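Side-chain contacts in cell division control protein Cdc48 (Mycobacterium smegmatis, PDB 5E7P), which probably binds and hydrolyses ATP as a Cdc48-family AAA ATPase with two AAA modules in one chain, and is seen here with ADP bound: residues A[243-246]-A[247-251]; A[253-257]-A[258-262]; A[670-673]-A[674-678]. One frame throughout, in Å; residues are numbered along the deposited sequence.

Contact 1. Residues A[243-246]-A[247-251]; sequences EWLR and LSLDE
Arg-246 and Asp-250 meet one turn apart where helix 237-249 ends. The CB of Arg-246 is held close to the N of Leu-247 by the chain itself. CG comes next. It stands anti to the carbonyl carbon (chi1 -62°), and from there the chain runs extended to NE. That course carries the side chain past Asp-250, with OD2 4.2 Å from CG of Arg-246. NE forms a salt bridge with Asp-242, one turn earlier. At the tip, NH1 of Arg-246 makes a long salt bridge of 3.6 Å to OD2 of Asp-250. The guanidinium and carboxylate planes are 47° apart, so the two groups do not lie flat against each other. OD2 has a second cationic partner in Arg-287. It therefore has two arginine partners, which would probably favour the charged form.

The backbone ends its helix here. The chain then passes through helix 252-258 and enters strand 265-269 of the AAA sheet. Regular bonds run from Leu-247, Ser-248 and Leu-249 back to the carbonyls four residues earlier. The O of Arg-246 then takes two donors. The N of Asp-250 lies 2.7 Å from this O, and the N of Glu-251 lies 3.0 Å from it. The Glu-251 donor is in the carbonyl plane; the Asp-250 donor is tilted 32° from it.

On another face, CD2 of Leu-245 packs 4.1 Å from CD1 of Leu-249. These two leucines lie side by side and point the same way. Leu-245 also touches Leu-264 and Cys-284. Glu-243 crosses Leu-247 at a slant. Bent at chi2, it brings its CD to 4.0 Å from CD1 of Leu-247. Leu-247 also packs on Leu-254 and Leu-255 of helix 252-258.

Contact 2. Residues A[253-257]-A[258-262]; sequences ELLKT and LGATP
A Schellman motif closes helix 252-258, and its residues make this contact. Leu-255 and Ala-260 meet across the turn. The O of Leu-255 accepts a weak bond from the N of Ala-260 at 2.9 Å. Inside that loop, the N of Gly-259 gives a weak bond to the O of Lys-256. Gly-259 has positive phi (82°), and there the chain leaves the helix. The N of Leu-258 is shared between two weak bonds, to the carbonyls of Leu-254 and Leu-255.

Ala-260 directs its CB back toward the helix. This methyl lies 3.6 Å from the O of Leu-255 and 4.1 Å from CD2 of Leu-255. The pair bridges the two ends of the turn with an apolar contact. The other branch of Leu-255, CD1, reaches further along the outgoing chain and comes within 3.5 Å of the O of Thr-261. Leu-255 thus touches the departing chain with both methyls. It also packs on Leu-247 of helix 237-249.

Leu-254 and Leu-258 lie side by side one turn apart and point the same way. The CD2 of Leu-254 is 4.2 Å from CD1 of Leu-258. Leu-254 gets there with its CG anti to the backbone N (chi1 -169°). The CG of Leu-258 lies near the O of Leu-254.

Thr-257 folds its hydroxyl back onto the helix. OG1 donates to the O of Glu-253 at 2.6 Å, and the donor is tilted only 18° from the carbonyl plane. That carbonyl also takes the N of Thr-257, so one residue supplies both bonds.

An apolar contact between the residue that accepts the closing bond and the residue just past the glycine is typical of the Schellman C-cap.

Contact 3. Residues A[670-673]-A[674-678]; sequences IPLA and DDVDL
Leu-672 packs against Val-676 and Leu-678, and this is the close part of the contact. Its CD1 lies 4.0 Å from CG1 of Val-676. The same methyl lies 3.9 Å from CG of Leu-678. Leu-672 crosses both side chains at about a right angle. Val-676 holds CG1 anti to the backbone N (chi1 180°), which turns that methyl to Leu-672. Its CG2 faces Ala-673 instead, 4.3 Å from CB.

A type I beta turn from Ala-673 to Val-676 brings Val-676 back to Ala-673, and so beside Leu-672. The N of Val-676 bonds to the O of Ala-673 at 3.0 Å, with the donor 48° out of the carbonyl plane.

The other side is looser and polar. Asp-674 and Asp-675 occupy the middle of the turn, and both are exposed. The end of the Asp-675 side chain comes back near Ala-673.

Just past the turn, Asp-677 is the N-cap of helix 678-684 and bonds to the N of Asp-679 and the OG of Ser-680. The contact lies in the connection from helix 656-666 to helix 678-684. Pro-671 and Ala-673 share backbone hydrogen bonds with Val-714, while Ile-670 and Pro-671 touch helix 44-50.

How the contacts relate
Contacts 1, 2 and 3 follow one another along the chain. Contacts 1 and 2 are neighbours, their centres 11 Å apart. They lie at the ends of two successive helices, 237-249 and 252-258, which lead into strand 265-269 of the first AAA module. A probable hydrogen bond from Ser-248 to Pro-262 ties the end of one helix to the chain leaving the other. Contact 3 is remote. Its centre is 65 Å from contact 1 and 71 Å from contact 2, on the other side of the chain's centre. Two contacts thus mark helix ends before the sheet of the first AAA module; the third is a turn leading into a helix of the second module's lid.

Contact 1. Residues A[243-246]-A[247-251]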
ATOM      1  N   GLU A 243      -5.435  16.658 -20.338  1.00 32.05           N
ATOM      2  CA  GLU A 243      -5.069  17.973 -20.850  1.00 35.09           C
ATOM      3  C   GLU A 243      -3.637  17.987 -21.388  1.00 32.63           C
ATOM      4  O   GLU A 243      -3.343  18.655 -22.379  1.00 33.23           O
ATOM      5  CB  GLU A 243      -5.280  19.045 -19.770  1.00 39.09           C
ATOM      6  CG  GLU A 243      -4.061  19.894 -19.450  1.00 45.12           C
ATOM      7  CD  GLU A 243      -4.275  21.366 -19.750  1.00 50.96           C
ATOM      8  OE1 GLU A 243      -3.541  22.204 -19.179  1.00 52.70           O
ATOM      9  OE2 GLU A 243      -5.173  21.683 -20.559  1.00 52.59           O
ATOM     10  N   TRP A 244      -2.754  17.235 -20.740  1.00 30.54           N
ATOM     11  CA  TRP A 244      -1.371  17.114 -21.181  1.00 28.30           C
ATOM     12  C   TRP A 244      -1.279  16.385 -22.519  1.00 26.61           C
ATOM     13  O   TRP A 244      -0.562  16.817 -23.423  1.00 24.38           O
ATOM     14  CB  TRP A 244      -0.546  16.363 -20.141  1.00 27.33           C
ATOM     15  CG  TRP A 244      -0.204  17.161 -18.924  1.00 28.24           C
ATOM     16  CD1 TRP A 244      -0.298  18.513 -18.772  1.00 29.31           C
ATOM     17  CD2 TRP A 244       0.286  16.648 -17.678  1.00 28.72           C
ATOM     18  NE1 TRP A 244       0.107  18.875 -17.510  1.00 29.59           N
ATOM     19  CE2 TRP A 244       0.472  17.749 -16.819  1.00 29.51           C
ATOM     20  CE3 TRP A 244       0.587  15.364 -17.208  1.00 28.58           C
ATOM     21  CZ2 TRP A 244       0.947  17.607 -15.517  1.00 29.90           C
ATOM     22  CZ3 TRP A 244       1.061  15.225 -15.917  1.00 29.74           C
ATOM     23  CH2 TRP A 244       1.235  16.339 -15.086  1.00 30.39           C
ATOM     24  N   LEU A 245      -2.006  15.277 -22.630  1.00 26.54           N
ATOM     25  CA  LEU A 245      -2.033  14.486 -23.854  1.00 30.36           C
ATOM     26  C   LEU A 245      -2.564  15.281 -25.039  1.00 33.65           C
ATOM     27  O   LEU A 245      -2.020  15.204 -26.141  1.00 35.55           O
ATOM     28  CB  LEU A 245      -2.888  13.233 -23.667  1.00 34.07           C
ATOM     29  CG  LEU A 245      -2.210  11.984 -23.112  1.00 38.27           C
ATOM     30  CD1 LEU A 245      -3.213  10.847 -23.022  1.00 39.65           C
ATOM     31  CD2 LEU A 245      -1.015  11.589 -23.974  1.00 39.23           C
ATOM     32  N   ARG A 246      -3.631  16.038 -24.812  1.00 35.38           N
ATOM     33  CA  ARG A 246      -4.264  16.783 -25.891  1.00 39.20           C
ATOM     34  C   ARG A 246      -3.369  17.903 -26.411  1.00 37.49           C
ATOM     35  O   ARG A 246      -3.276  18.115 -27.618  1.00 40.07           O
ATOM     36  CB  ARG A 246      -5.635  17.308 -25.459  1.00 44.31           C
ATOM     37  CG  ARG A 246      -6.607  16.187 -25.122  1.00 49.69           C
ATOM     38  CD  ARG A 246      -8.047  16.656 -25.005  1.00 56.36           C
ATOM     39  NE  ARG A 246      -8.943  15.509 -24.869  1.00 62.62           N
ATOM     40  CZ  ARG A 246      -9.439  14.819 -25.892  1.00 68.49           C
ATOM     41  NH1 ARG A 246      -9.138  15.165 -27.137  1.00 71.28           N
ATOM     42  NH2 ARG A 246     -10.240  13.783 -25.673  1.00 69.51           N
ATOM     43  N   LEU A 247      -2.696  18.602 -25.503  1.00 34.13           N
ATOM     44  CA  LEU A 247      -1.771  19.658 -25.897  1.00 34.14           C
ATOM     45  C   LEU A 247      -0.611  19.094 -26.710  1.00 31.88           C
ATOM     46  O   LEU A 247      -0.221  19.658 -27.731  1.00 31.92           O
ATOM     47  CB  LEU A 247      -1.234  20.388 -24.666  1.00 34.70           C
ATOM     48  CG  LEU A 247      -2.217  21.297 -23.932  1.00 35.81           C
ATOM     49  CD1 LEU A 247      -1.567  21.853 -22.685  1.00 34.85           C
ATOM     50  CD2 LEU A 247      -2.690  22.423 -24.840  1.00 39.51           C
ATOM     51  N   SER A 248      -0.070  17.972 -26.253  1.00 29.63           N
ATOM     52  CA  SER A 248       1.060  17.348 -26.925  1.00 31.39           C
ATOM     53  C   SER A 248       0.681  16.763 -28.282  1.00 33.99           C
ATOM     54  O   SER A 248       1.378  16.978 -29.269  1.00 37.86           O
ATOM     55  CB  SER A 248       1.671  16.262 -26.042  1.00 32.89           C
ATOM     56  OG  SER A 248       2.760  15.636 -26.696  1.00 37.08           O
ATOM     57  N   LEU A 249      -0.428  16.033 -28.329  1.00 33.78           N
ATOM     58  CA  LEU A 249      -0.793  15.275 -29.522  1.00 34.08           C
ATOM     59  C   LEU A 249      -1.734  16.002 -30.478  1.00 39.49           C
ATOM     60  O   LEU A 249      -1.663  15.791 -31.688  1.00 41.28           O
ATOM     61  CB  LEU A 249      -1.407  13.930 -29.130  1.00 32.41           C
ATOM     62  CG  LEU A 249      -0.526  12.984 -28.315  1.00 32.75           C
ATOM     63  CD1 LEU A 249      -1.248  11.671 -28.054  1.00 31.75           C
ATOM     64  CD2 LEU A 249       0.800  12.748 -29.025  1.00 34.55           C
ATOM     65  N   ASP A 250      -2.616  16.847 -29.945  1.00 41.32           N
ATOM     66  CA  ASP A 250      -3.663  17.464 -30.762  1.00 43.61           C
ATOM     67  C   ASP A 250      -3.467  18.953 -31.057  1.00 48.42           C
ATOM     68  O   ASP A 250      -3.843  19.429 -32.129  1.00 49.55           O
ATOM     69  CB  ASP A 250      -5.036  17.227 -30.136  1.00 42.86           C
ATOM     70  CG  ASP A 250      -5.379  15.759 -30.038  1.00 43.55           C
ATOM     71  OD1 ASP A 250      -4.814  14.974 -30.826  1.00 43.83           O
ATOM     72  OD2 ASP A 250      -6.209  15.389 -29.181  1.00 44.15           O
ATOM     73  N   GLU A 251      -2.886  19.687 -30.113  1.00 51.81           N
ATOM     74  CA  GLU A 251      -2.682  21.123 -30.289  1.00 57.28           C
ATOM     75  C   GLU A 251      -1.220  21.523 -30.087  1.00 56.37           C
ATOM     76  O   GLU A 251      -0.908  22.301 -29.184  1.00 56.01           O
ATOM     77  CB  GLU A 251      -3.572  21.898 -29.314  1.00 62.74           C
ATOM     78  CG  GLU A 251      -5.026  21.441 -29.309  1.00 69.21           C
ATOM     79  CD  GLU A 251      -5.790  21.915 -28.084  1.00 74.19           C
ATOM     80  OE1 GLU A 251      -5.571  23.068 -27.652  1.00 76.18           O
ATOM     81  OE2 GLU A 251      -6.602  21.129 -27.548  1.00 75.10           O
TER

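Contact 2. Residues A[253-257]-A[258-262]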
ATOM      1  N   GLU A 253       0.781  23.371 -31.771  1.00 61.66           N
ATOM      2  CA  GLU A 253       1.139  24.740 -32.122  1.00 64.33           C
ATOM      3  C   GLU A 253       0.897  25.705 -30.963  1.00 59.87           C
ATOM      4  O   GLU A 253       1.473  26.792 -30.920  1.00 61.10           O
ATOM      5  CB  GLU A 253       0.383  25.195 -33.372  1.00 71.09           C
ATOM      6  CG  GLU A 253       0.746  24.424 -34.636  1.00 76.20           C
ATOM      7  CD  GLU A 253       2.131  24.765 -35.169  1.00 80.42           C
ATOM      8  OE1 GLU A 253       2.608  24.058 -36.083  1.00 81.44           O
ATOM      9  OE2 GLU A 253       2.739  25.742 -34.682  1.00 82.26           O
ATOM     10  N   LEU A 254       0.045  25.305 -30.026  1.00 54.25           N
ATOM     11  CA  LEU A 254      -0.165  26.090 -28.817  1.00 50.38           C
ATOM     12  C   LEU A 254       1.103  26.052 -27.972  1.00 48.75           C
ATOM     13  O   LEU A 254       1.582  27.085 -27.507  1.00 50.36           O
ATOM     14  CB  LEU A 254      -1.359  25.551 -28.025  1.00 46.98           C
ATOM     15  CG  LEU A 254      -1.906  26.383 -26.861  1.00 47.43           C
ATOM     16  CD1 LEU A 254      -3.391  26.102 -26.678  1.00 47.77           C
ATOM     17  CD2 LEU A 254      -1.156  26.113 -25.559  1.00 45.53           C
ATOM     18  N   LEU A 255       1.641  24.851 -27.783  1.00 45.46           N
ATOM     19  CA  LEU A 255       2.875  24.672 -27.024  1.00 43.87           C
ATOM     20  C   LEU A 255       4.058  25.326 -27.728  1.00 46.00           C
ATOM     21  O   LEU A 255       4.940  25.895 -27.086  1.00 46.55           O
ATOM     22  CB  LEU A 255       3.159  23.187 -26.805  1.00 40.54           C
ATOM     23  CG  LEU A 255       2.160  22.437 -25.925  1.00 38.64           C
ATOM     24  CD1 LEU A 255       2.608  21.003 -25.708  1.00 35.69           C
ATOM     25  CD2 LEU A 255       1.982  23.156 -24.598  1.00 37.97           C
ATOM     26  N   LYS A 256       4.067  25.238 -29.054  1.00 46.99           N
ATOM     27  CA  LYS A 256       5.140  25.809 -29.856  1.00 49.68           C
ATOM     28  C   LYS A 256       5.153  27.334 -29.753  1.00 49.31           C
ATOM     29  O   LYS A 256       6.214  27.952 -29.742  1.00 51.26           O
ATOM     30  CB  LYS A 256       4.996  25.367 -31.314  1.00 55.31           C
ATOM     31  CG  LYS A 256       6.097  25.856 -32.243  1.00 60.43           C
ATOM     32  CD  LYS A 256       5.916  25.295 -33.647  1.00 64.26           C
ATOM     33  CE  LYS A 256       6.703  26.092 -34.677  1.00 68.52           C
ATOM     34  NZ  LYS A 256       8.165  26.088 -34.396  1.00 70.57           N
ATOM     35  N   THR A 257       3.968  27.930 -29.665  1.00 47.03           N
ATOM     36  CA  THR A 257       3.840  29.378 -29.541  1.00 45.18           C
ATOM     37  C   THR A 257       4.446  29.872 -28.230  1.00 42.67           C
ATOM     38  O   THR A 257       5.022  30.960 -28.170  1.00 41.30           O
ATOM     39  CB  THR A 257       2.361  29.814 -29.607  1.00 46.68           C
ATOM     40  OG1 THR A 257       1.780  29.369 -30.838  1.00 48.98           O
ATOM     41  CG2 THR A 257       2.237  31.324 -29.514  1.00 47.06           C
ATOM     42  N   LEU A 258       4.319  29.063 -27.184  1.00 42.12           N
ATOM     43  CA  LEU A 258       4.800  29.440 -25.859  1.00 44.58           C
ATOM     44  C   LEU A 258       6.236  28.986 -25.612  1.00 45.42           C
ATOM     45  O   LEU A 258       6.814  29.275 -24.565  1.00 46.36           O
ATOM     46  CB  LEU A 258       3.875  28.879 -24.776  1.00 45.00           C
ATOM     47  CG  LEU A 258       2.396  29.236 -24.944  1.00 46.53           C
ATOM     48  CD1 LEU A 258       1.574  28.728 -23.772  1.00 45.42           C
ATOM     49  CD2 LEU A 258       2.217  30.740 -25.127  1.00 47.21           C
ATOM     50  N   GLY A 259       6.808  28.276 -26.579  1.00 45.57           N
ATOM     51  CA  GLY A 259       8.175  27.804 -26.462  1.00 47.85           C
ATOM     52  C   GLY A 259       8.299  26.532 -25.644  1.00 48.16           C
ATOM     53  O   GLY A 259       9.407  26.083 -25.351  1.00 48.35           O
ATOM     54  N   ALA A 260       7.162  25.954 -25.275  1.00 46.15           N
ATOM     55  CA  ALA A 260       7.149  24.710 -24.514  1.00 43.98           C
ATOM     56  C   ALA A 260       7.506  23.528 -25.403  1.00 43.06           C
ATOM     57  O   ALA A 260       7.456  23.622 -26.630  1.00 42.16           O
ATOM     58  CB  ALA A 260       5.792  24.495 -23.867  1.00 44.26           C
ATOM     59  N   THR A 261       7.871  22.415 -24.776  1.00 42.00           N
ATOM     60  CA  THR A 261       8.238  21.214 -25.514  1.00 41.95           C
ATOM     61  C   THR A 261       6.994  20.440 -25.954  1.00 39.29           C
ATOM     62  O   THR A 261       6.028  20.325 -25.200  1.00 35.66           O
ATOM     63  CB  THR A 261       9.183  20.295 -24.692  1.00 47.60           C
ATOM     64  OG1 THR A 261       9.487  19.114 -25.445  1.00 46.27           O
ATOM     65  CG2 THR A 261       8.547  19.898 -23.360  1.00 46.10           C
ATOM     66  N   PRO A 262       7.012  19.917 -27.187  1.00 41.08           N
ATOM     67  CA  PRO A 262       5.893  19.134 -27.719  1.00 41.70           C
ATOM     68  C   PRO A 262       5.882  17.695 -27.204  1.00 42.59           C
ATOM     69  O   PRO A 262       4.842  17.038 -27.247  1.00 44.12           O
ATOM     70  CB  PRO A 262       6.156  19.146 -29.225  1.00 42.99           C
ATOM     71  CG  PRO A 262       7.643  19.237 -29.330  1.00 43.17           C
ATOM     72  CD  PRO A 262       8.074  20.120 -28.190  1.00 42.34           C
TER

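Contact 3. Residues A[670-673]-A[674-678]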
ATOM      1  N   ILE A 670      -7.335  -8.025  24.686  1.00 52.71           N
ATOM      2  CA  ILE A 670      -6.539  -8.918  25.515  1.00 49.99           C
ATOM      3  C   ILE A 670      -7.290  -9.208  26.806  1.00 51.74           C
ATOM      4  O   ILE A 670      -7.542  -8.294  27.593  1.00 52.06           O
ATOM      5  CB  ILE A 670      -5.179  -8.297  25.874  1.00 45.90           C
ATOM      6  CG1 ILE A 670      -4.389  -7.954  24.611  1.00 43.12           C
ATOM      7  CG2 ILE A 670      -4.387  -9.234  26.771  1.00 45.42           C
ATOM      8  CD1 ILE A 670      -3.134  -7.144  24.877  1.00 41.54           C
ATOM      9  N   PRO A 671      -7.663 -10.480  27.025  1.00 52.02           N
ATOM     10  CA  PRO A 671      -8.358 -10.868  28.257  1.00 51.21           C
ATOM     11  C   PRO A 671      -7.488 -10.592  29.474  1.00 49.67           C
ATOM     12  O   PRO A 671      -6.336 -11.017  29.509  1.00 50.13           O
ATOM     13  CB  PRO A 671      -8.554 -12.378  28.087  1.00 52.31           C
ATOM     14  CG  PRO A 671      -8.504 -12.603  26.616  1.00 52.32           C
ATOM     15  CD  PRO A 671      -7.498 -11.618  26.105  1.00 51.83           C
ATOM     16  N   LEU A 672      -8.034  -9.882  30.454  1.00 49.98           N
ATOM     17  CA  LEU A 672      -7.279  -9.538  31.651  1.00 50.70           C
ATOM     18  C   LEU A 672      -7.811 -10.260  32.882  1.00 55.11           C
ATOM     19  O   LEU A 672      -8.987 -10.621  32.947  1.00 57.44           O
ATOM     20  CB  LEU A 672      -7.311  -8.027  31.888  1.00 48.03           C
ATOM     21  CG  LEU A 672      -6.626  -7.155  30.837  1.00 44.93           C
ATOM     22  CD1 LEU A 672      -6.736  -5.683  31.202  1.00 42.94           C
ATOM     23  CD2 LEU A 672      -5.175  -7.565  30.686  1.00 45.69           C
ATOM     24  N   ALA A 673      -6.933 -10.474  33.855  1.00 56.52           N
ATOM     25  CA  ALA A 673      -7.346 -10.995  35.146  1.00 58.84           C
ATOM     26  C   ALA A 673      -7.847  -9.826  35.985  1.00 62.07           C
ATOM     27  O   ALA A 673      -7.482  -8.679  35.730  1.00 61.25           O
ATOM     28  CB  ALA A 673      -6.191 -11.696  35.832  1.00 57.75           C
ATOM     29  N   ASP A 674      -8.678 -10.118  36.980  1.00 65.51           N
ATOM     30  CA  ASP A 674      -9.315  -9.076  37.786  1.00 66.05           C
ATOM     31  C   ASP A 674      -8.324  -8.192  38.541  1.00 63.89           C
ATOM     32  O   ASP A 674      -8.596  -7.017  38.788  1.00 61.95           O
ATOM     33  CB  ASP A 674     -10.321  -9.692  38.762  1.00 69.96           C
ATOM     34  CG  ASP A 674     -11.534 -10.271  38.057  1.00 71.38           C
ATOM     35  OD1 ASP A 674     -11.930  -9.721  37.007  1.00 69.21           O
ATOM     36  OD2 ASP A 674     -12.089 -11.274  38.555  1.00 73.73           O
ATOM     37  N   ASP A 675      -7.175  -8.756  38.899  1.00 63.55           N
ATOM     38  CA  ASP A 675      -6.158  -8.010  39.635  1.00 63.50           C
ATOM     39  C   ASP A 675      -5.307  -7.125  38.720  1.00 59.87           C
ATOM     40  O   ASP A 675      -4.253  -6.628  39.124  1.00 59.45           O
ATOM     41  CB  ASP A 675      -5.268  -8.959  40.444  1.00 66.54           C
ATOM     42  CG  ASP A 675      -4.563  -9.985  39.576  1.00 68.88           C
ATOM     43  OD1 ASP A 675      -5.005 -10.201  38.430  1.00 69.17           O
ATOM     44  OD2 ASP A 675      -3.568 -10.581  40.044  1.00 70.74           O
ATOM     45  N   VAL A 676      -5.772  -6.932  37.489  1.00 55.59           N
ATOM     46  CA  VAL A 676      -5.095  -6.057  36.540  1.00 53.38           C
ATOM     47  C   VAL A 676      -5.912  -4.793  36.296  1.00 51.59           C
ATOM     48  O   VAL A 676      -7.049  -4.853  35.828  1.00 50.67           O
ATOM     49  CB  VAL A 676      -4.833  -6.764  35.195  1.00 53.36           C
ATOM     50  CG1 VAL A 676      -4.131  -5.823  34.226  1.00 52.59           C
ATOM     51  CG2 VAL A 676      -4.006  -8.016  35.410  1.00 53.57           C
ATOM     52  N   ASP A 677      -5.324  -3.649  36.625  1.00 51.66           N
ATOM     53  CA  ASP A 677      -5.984  -2.362  36.447  1.00 52.18           C
ATOM     54  C   ASP A 677      -5.148  -1.463  35.536  1.00 49.30           C
ATOM     55  O   ASP A 677      -4.130  -0.908  35.955  1.00 48.54           O
ATOM     56  CB  ASP A 677      -6.205  -1.696  37.806  1.00 57.39           C
ATOM     57  CG  ASP A 677      -6.858  -0.333  37.693  1.00 63.25           C
ATOM     58  OD1 ASP A 677      -7.517  -0.065  36.664  1.00 65.06           O
ATOM     59  OD2 ASP A 677      -6.719   0.471  38.642  1.00 66.06           O
ATOM     60  N   LEU A 678      -5.589  -1.325  34.289  1.00 46.04           N
ATOM     61  CA  LEU A 678      -4.848  -0.561  33.291  1.00 45.18           C
ATOM     62  C   LEU A 678      -4.670   0.904  33.676  1.00 45.98           C
ATOM     63  O   LEU A 678      -3.710   1.551  33.260  1.00 44.59           O
ATOM     64  CB  LEU A 678      -5.522  -0.664  31.921  1.00 43.75           C
ATOM     65  CG  LEU A 678      -5.430  -2.023  31.222  1.00 44.31           C
ATOM     66  CD1 LEU A 678      -5.931  -1.924  29.783  1.00 44.83           C
ATOM     67  CD2 LEU A 678      -4.002  -2.561  31.266  1.00 41.03           C
TER